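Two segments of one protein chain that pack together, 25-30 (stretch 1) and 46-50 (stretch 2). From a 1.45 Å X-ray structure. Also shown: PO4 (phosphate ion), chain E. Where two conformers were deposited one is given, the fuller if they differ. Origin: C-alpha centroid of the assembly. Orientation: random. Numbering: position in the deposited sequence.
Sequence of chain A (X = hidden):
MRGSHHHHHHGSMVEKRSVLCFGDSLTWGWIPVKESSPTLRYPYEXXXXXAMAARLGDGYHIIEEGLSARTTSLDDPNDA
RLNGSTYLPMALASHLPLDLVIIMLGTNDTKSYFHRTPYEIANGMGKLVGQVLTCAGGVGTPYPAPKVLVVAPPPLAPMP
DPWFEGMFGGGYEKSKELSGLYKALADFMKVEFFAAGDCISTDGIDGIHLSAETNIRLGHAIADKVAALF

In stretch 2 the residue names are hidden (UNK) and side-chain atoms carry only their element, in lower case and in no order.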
ATOM      1  N   SER A  25      -7.071  26.516  11.785  1.00 13.69           N
ATOM      2  CA  SER A  25      -7.426  27.145  13.057  0.54 15.71           C
ATOM      3  C   SER A  25      -7.929  28.575  12.883  1.00 16.51           C
ATOM      4  O   SER A  25      -8.681  29.074  13.739  1.00 17.46           O
ATOM      5  CB  SER A  25      -6.232  27.151  14.009  0.54 17.03           C
ATOM      6  OG  SER A  25      -5.135  27.846  13.429  0.54 17.64           O
ATOM      7  N   LEU A  26      -7.482  29.275  11.835  1.00 15.85           N
ATOM      8  CA  LEU A  26      -7.973  30.638  11.644  1.00 18.07           C
ATOM      9  C   LEU A  26      -9.465  30.645  11.354  1.00 16.47           C
ATOM     10  O   LEU A  26     -10.151  31.633  11.656  1.00 18.14           O
ATOM     11  CB  LEU A  26      -7.249  31.333  10.494  1.00 19.58           C
ATOM     12  CG  LEU A  26      -5.730  31.356  10.531  1.00 22.46           C
ATOM     13  CD1 LEU A  26      -5.173  31.984   9.248  1.00 23.37           C
ATOM     14  CD2 LEU A  26      -5.251  32.068  11.782  1.00 22.56           C
ATOM     15  N   THR A  27      -9.981  29.553  10.780  1.00 15.60           N
ATOM     16  CA  THR A  27     -11.399  29.403  10.474  1.00 16.78           C
ATOM     17  C   THR A  27     -12.148  28.718  11.615  1.00 15.91           C
ATOM     18  O   THR A  27     -13.247  29.150  11.982  1.00 17.08           O
ATOM     19  CB  THR A  27     -11.546  28.652   9.148  1.00 17.13           C
ATOM     20  OG1 THR A  27     -10.954  29.442   8.095  1.00 15.34           O
ATOM     21  CG2 THR A  27     -12.997  28.421   8.808  1.00 16.62           C
ATOM     22  N   TRP A  28     -11.568  27.668  12.192  1.00 15.83           N
ATOM     23  CA  TRP A  28     -12.137  27.060  13.400  1.00 16.54           C
ATOM     24  C   TRP A  28     -12.312  28.096  14.512  1.00 17.86           C
ATOM     25  O   TRP A  28     -13.336  28.116  15.206  1.00 17.91           O
ATOM     26  CB  TRP A  28     -11.240  25.911  13.886  1.00 16.03           C
ATOM     27  CG  TRP A  28     -11.796  25.186  15.097  1.00 13.81           C
ATOM     28  CD1 TRP A  28     -12.833  24.297  15.108  1.00 15.50           C
ATOM     29  CD2 TRP A  28     -11.347  25.295  16.460  1.00 13.81           C
ATOM     30  NE1 TRP A  28     -13.059  23.846  16.384  1.00 14.86           N
ATOM     31  CE2 TRP A  28     -12.176  24.454  17.237  1.00 14.54           C
ATOM     32  CE3 TRP A  28     -10.341  26.041  17.105  1.00 16.34           C
ATOM     33  CZ2 TRP A  28     -12.023  24.315  18.614  1.00 17.48           C
ATOM     34  CZ3 TRP A  28     -10.202  25.904  18.481  1.00 17.52           C
ATOM     35  CH2 TRP A  28     -11.044  25.050  19.220  1.00 17.51           C
ATOM     36  N   GLY A  29     -11.318  28.970  14.690  1.00 17.46           N
ATOM     37  CA  GLY A  29     -11.421  30.043  15.667  1.00 18.13           C
ATOM     38  C   GLY A  29     -10.600  29.799  16.915  1.00 16.17           C
ATOM     39  O   GLY A  29     -11.105  29.915  18.039  1.00 17.13           O
ATOM     40  N   TRP A  30      -9.321  29.491  16.722  1.00 17.90           N
ATOM     41  CA  TRP A  30      -8.382  29.272  17.819  1.00 18.02           C
ATOM     42  C   TRP A  30      -8.097  30.590  18.542  1.00 16.77           C
ATOM     43  O   TRP A  30      -7.559  31.531  17.949  1.00 17.56           O
ATOM     44  CB  TRP A  30      -7.088  28.709  17.236  1.00 17.22           C
ATOM     45  CG  TRP A  30      -5.978  28.420  18.211  1.00 16.26           C
ATOM     46  CD1 TRP A  30      -5.235  29.320  18.892  1.00 16.96           C
ATOM     47  CD2 TRP A  30      -5.464  27.131  18.556  1.00 16.74           C
ATOM     48  NE1 TRP A  30      -4.299  28.676  19.669  1.00 17.59           N
ATOM     49  CE2 TRP A  30      -4.426  27.327  19.483  1.00 16.98           C
ATOM     50  CE3 TRP A  30      -5.805  25.824  18.187  1.00 18.36           C
ATOM     51  CZ2 TRP A  30      -3.714  26.266  20.046  1.00 18.06           C
ATOM     52  CZ3 TRP A  30      -5.115  24.774  18.752  1.00 19.13           C
ATOM     53  CH2 TRP A  30      -4.076  25.000  19.670  1.00 19.64           C
ATOM     54  N   UNK A  46     -17.637  35.846  16.962  1.00 21.51           N
ATOM     55  CA  UNK A  46     -16.276  36.360  17.004  1.00 21.05           C
ATOM     56  C   UNK A  46     -15.359  35.609  16.050  1.00 19.60           C
ATOM     57  O   UNK A  46     -14.136  35.806  16.085  1.00 20.12           O
ATOM     58  n   UNK A  46     -15.719  38.578  21.312  1.00 32.35           N
ATOM     59  c   UNK A  46     -15.740  36.296  18.431  1.00 22.01           C
ATOM     60  c   UNK A  46     -16.366  37.343  19.347  1.00 25.07           C
ATOM     61  c   UNK A  46     -15.681  37.409  20.681  1.00 29.62           C
ATOM     62  o   UNK A  46     -15.108  36.426  21.140  1.00 31.76           O
ATOM     63  N   UNK A  47     -15.923  34.725  15.232  1.00 20.56           N
ATOM     64  CA  UNK A  47     -15.207  34.049  14.162  1.00 20.41           C
ATOM     65  C   UNK A  47     -15.399  34.836  12.872  1.00 20.83           C
ATOM     66  O   UNK A  47     -16.388  35.557  12.709  1.00 19.88           O
ATOM     67  n   UNK A  47     -18.754  28.342  15.268  1.00 25.57           N
ATOM     68  n   UNK A  47     -16.909  29.611  14.797  1.00 25.51           N
ATOM     69  c   UNK A  47     -15.741  32.627  13.978  1.00 22.46           C
ATOM     70  c   UNK A  47     -15.823  31.827  15.274  1.00 24.26           C
ATOM     71  n   UNK A  47     -17.397  28.996  16.994  1.00 27.73           N
ATOM     72  c   UNK A  47     -15.675  30.334  15.097  1.00 25.17           C
ATOM     73  c   UNK A  47     -17.671  28.977  15.688  1.00 25.80           C
ATOM     74  N   UNK A  48     -14.450  34.699  11.944  1.00 19.78           N
ATOM     75  CA  UNK A  48     -14.626  35.414  10.686  1.00 18.07           C
ATOM     76  C   UNK A  48     -15.856  34.909   9.949  1.00 17.54           C
ATOM     77  O   UNK A  48     -16.591  35.702   9.347  1.00 18.10           O
ATOM     78  c   UNK A  48     -13.031  34.101   9.070  1.00 15.53           C
ATOM     79  c   UNK A  48     -13.361  35.387   9.829  1.00 16.64           C
ATOM     80  c   UNK A  48     -12.046  33.198   9.396  1.00 15.70           C
ATOM     81  c   UNK A  48     -14.623  34.092   7.009  1.00 17.13           C
ATOM     82  c   UNK A  48     -12.921  32.443   7.490  1.00 15.60           C
ATOM     83  c   UNK A  48     -13.242  31.702   6.345  1.00 15.98           C
ATOM     84  n   UNK A  48     -11.974  32.204   8.450  1.00 16.43           N
ATOM     85  c   UNK A  48     -14.928  33.368   5.859  1.00 17.46           C
ATOM     86  c   UNK A  48     -14.250  32.178   5.546  1.00 15.48           C
ATOM     87  c   UNK A  48     -13.595  33.637   7.838  1.00 15.80           C
ATOM     88  N   UNK A  49     -16.142  33.614  10.066  1.00 18.37           N
ATOM     89  CA  UNK A  49     -17.305  33.032   9.410  1.00 18.11           C
ATOM     90  C   UNK A  49     -18.602  33.660   9.924  1.00 18.64           C
ATOM     91  O   UNK A  49     -19.488  34.025   9.135  1.00 20.08           O
ATOM     92  c   UNK A  49     -16.152  30.832   8.892  1.00 19.98           C
ATOM     93  o   UNK A  49     -17.099  31.342  11.088  1.00 19.62           O
ATOM     94  c   UNK A  49     -17.289  31.534   9.681  1.00 18.38           C
ATOM     95  N   UNK A  50     -18.732  33.804  11.249  1.00 18.47           N
ATOM     96  CA  UNK A  50     -19.955  34.368  11.811  1.00 19.89           C
ATOM     97  C   UNK A  50     -20.096  35.851  11.532  1.00 18.59           C
ATOM     98  O   UNK A  50     -21.211  36.357  11.329  1.00 20.13           O
TER
HETATM   99  P   PO4 E 301      -3.011  26.169  13.212  1.00 30.84           P
HETATM  100  O1  PO4 E 301      -4.014  25.744  12.178  1.00 20.59           O
HETATM  101  O2  PO4 E 301      -2.267  27.380  12.714  1.00 63.45           O
HETATM  102  O3  PO4 E 301      -3.519  26.380  14.616  1.00 23.18           O
HETATM  103  O4  PO4 E 301      -2.054  25.060  13.507  1.00 26.60           O
HETATM  104  O   HOH W   1     -12.676  32.316  12.705  1.00 24.55           O

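Position 46 carries five side-chain atoms: three carbons in an unbranched run, the third bearing one oxygen and one nitrogen. Two methylenes, CB among them, lead to a terminal amide, so the residue is glutamine, Q46. It lies out of reach of stretch 1.

Position 47 has a longer chain, three carbons, a nitrogen, then a carbon holding two more nitrogens. Its CB points toward stretch 1, and the third carbon of the chain comes 3.2 Å from the backbone O of W28. A guanidinium at the end of three carbons means arginine, R47. The close approach is made by CD, which also lies 4.3 Å from CA of G29. All three guanidinium nitrogens find hydrogen bonds elsewhere in the structure, so its hydrogen-bonding nitrogens are satisfied while the aliphatic part packs on the end of the stretch 1 helix. G29 has left helical angles with positive phi; a CB there would sit 3.0 Å from R47 CD and jam against the preceding carbonyl.

Position 48 shows one carbon leading to fused five- and six-membered rings with eight carbons and one nitrogen. The ring nitrogen lies 3.0 Å from OG1 of T27. Only an indole fits, hence tryptophan, W48. Its CB points sideways, but with chi1 in p the ring end comes nearer, and NE1 donates a hydrogen bond to T27 OG1 at an N-H...acceptor angle of 149°. The ring meets stretch 1 with its edge: CD1 stands 3.3 Å from the O of L26.

Position 49 has one carbon carrying an oxygen and a carbon, and its CB points toward stretch 1; its terminal carbon lies 4.0 Å from CG2 of T27. A beta-branched hydroxyl makes it threonine, T49. That terminal carbon is the methyl CG2, while OG1 is hydrogen-bonded elsewhere in the structure.

Position 50 has no side-chain atoms, so it is glycine, G50, and it does not touch stretch 1.

The contact is small, burying 231 Å² in all, and rests on one direct hydrogen bond set among close packing. T27 serves both purposes, its hydroxyl accepting from the indole and its methyl packing on T49. A water joins the backbones: it donates to L26 O at 2.8 Å and T27 O at 3.3 Å, and accepts from W48 N at 3.1 Å. The lesson is an indole edge donating to a threonine hydroxyl, a glycine at a turn whose backbone angles already call for it and where a CB would also meet R47 CD, and a water between backbones.

Stretch 2 (46-50) QRWTG
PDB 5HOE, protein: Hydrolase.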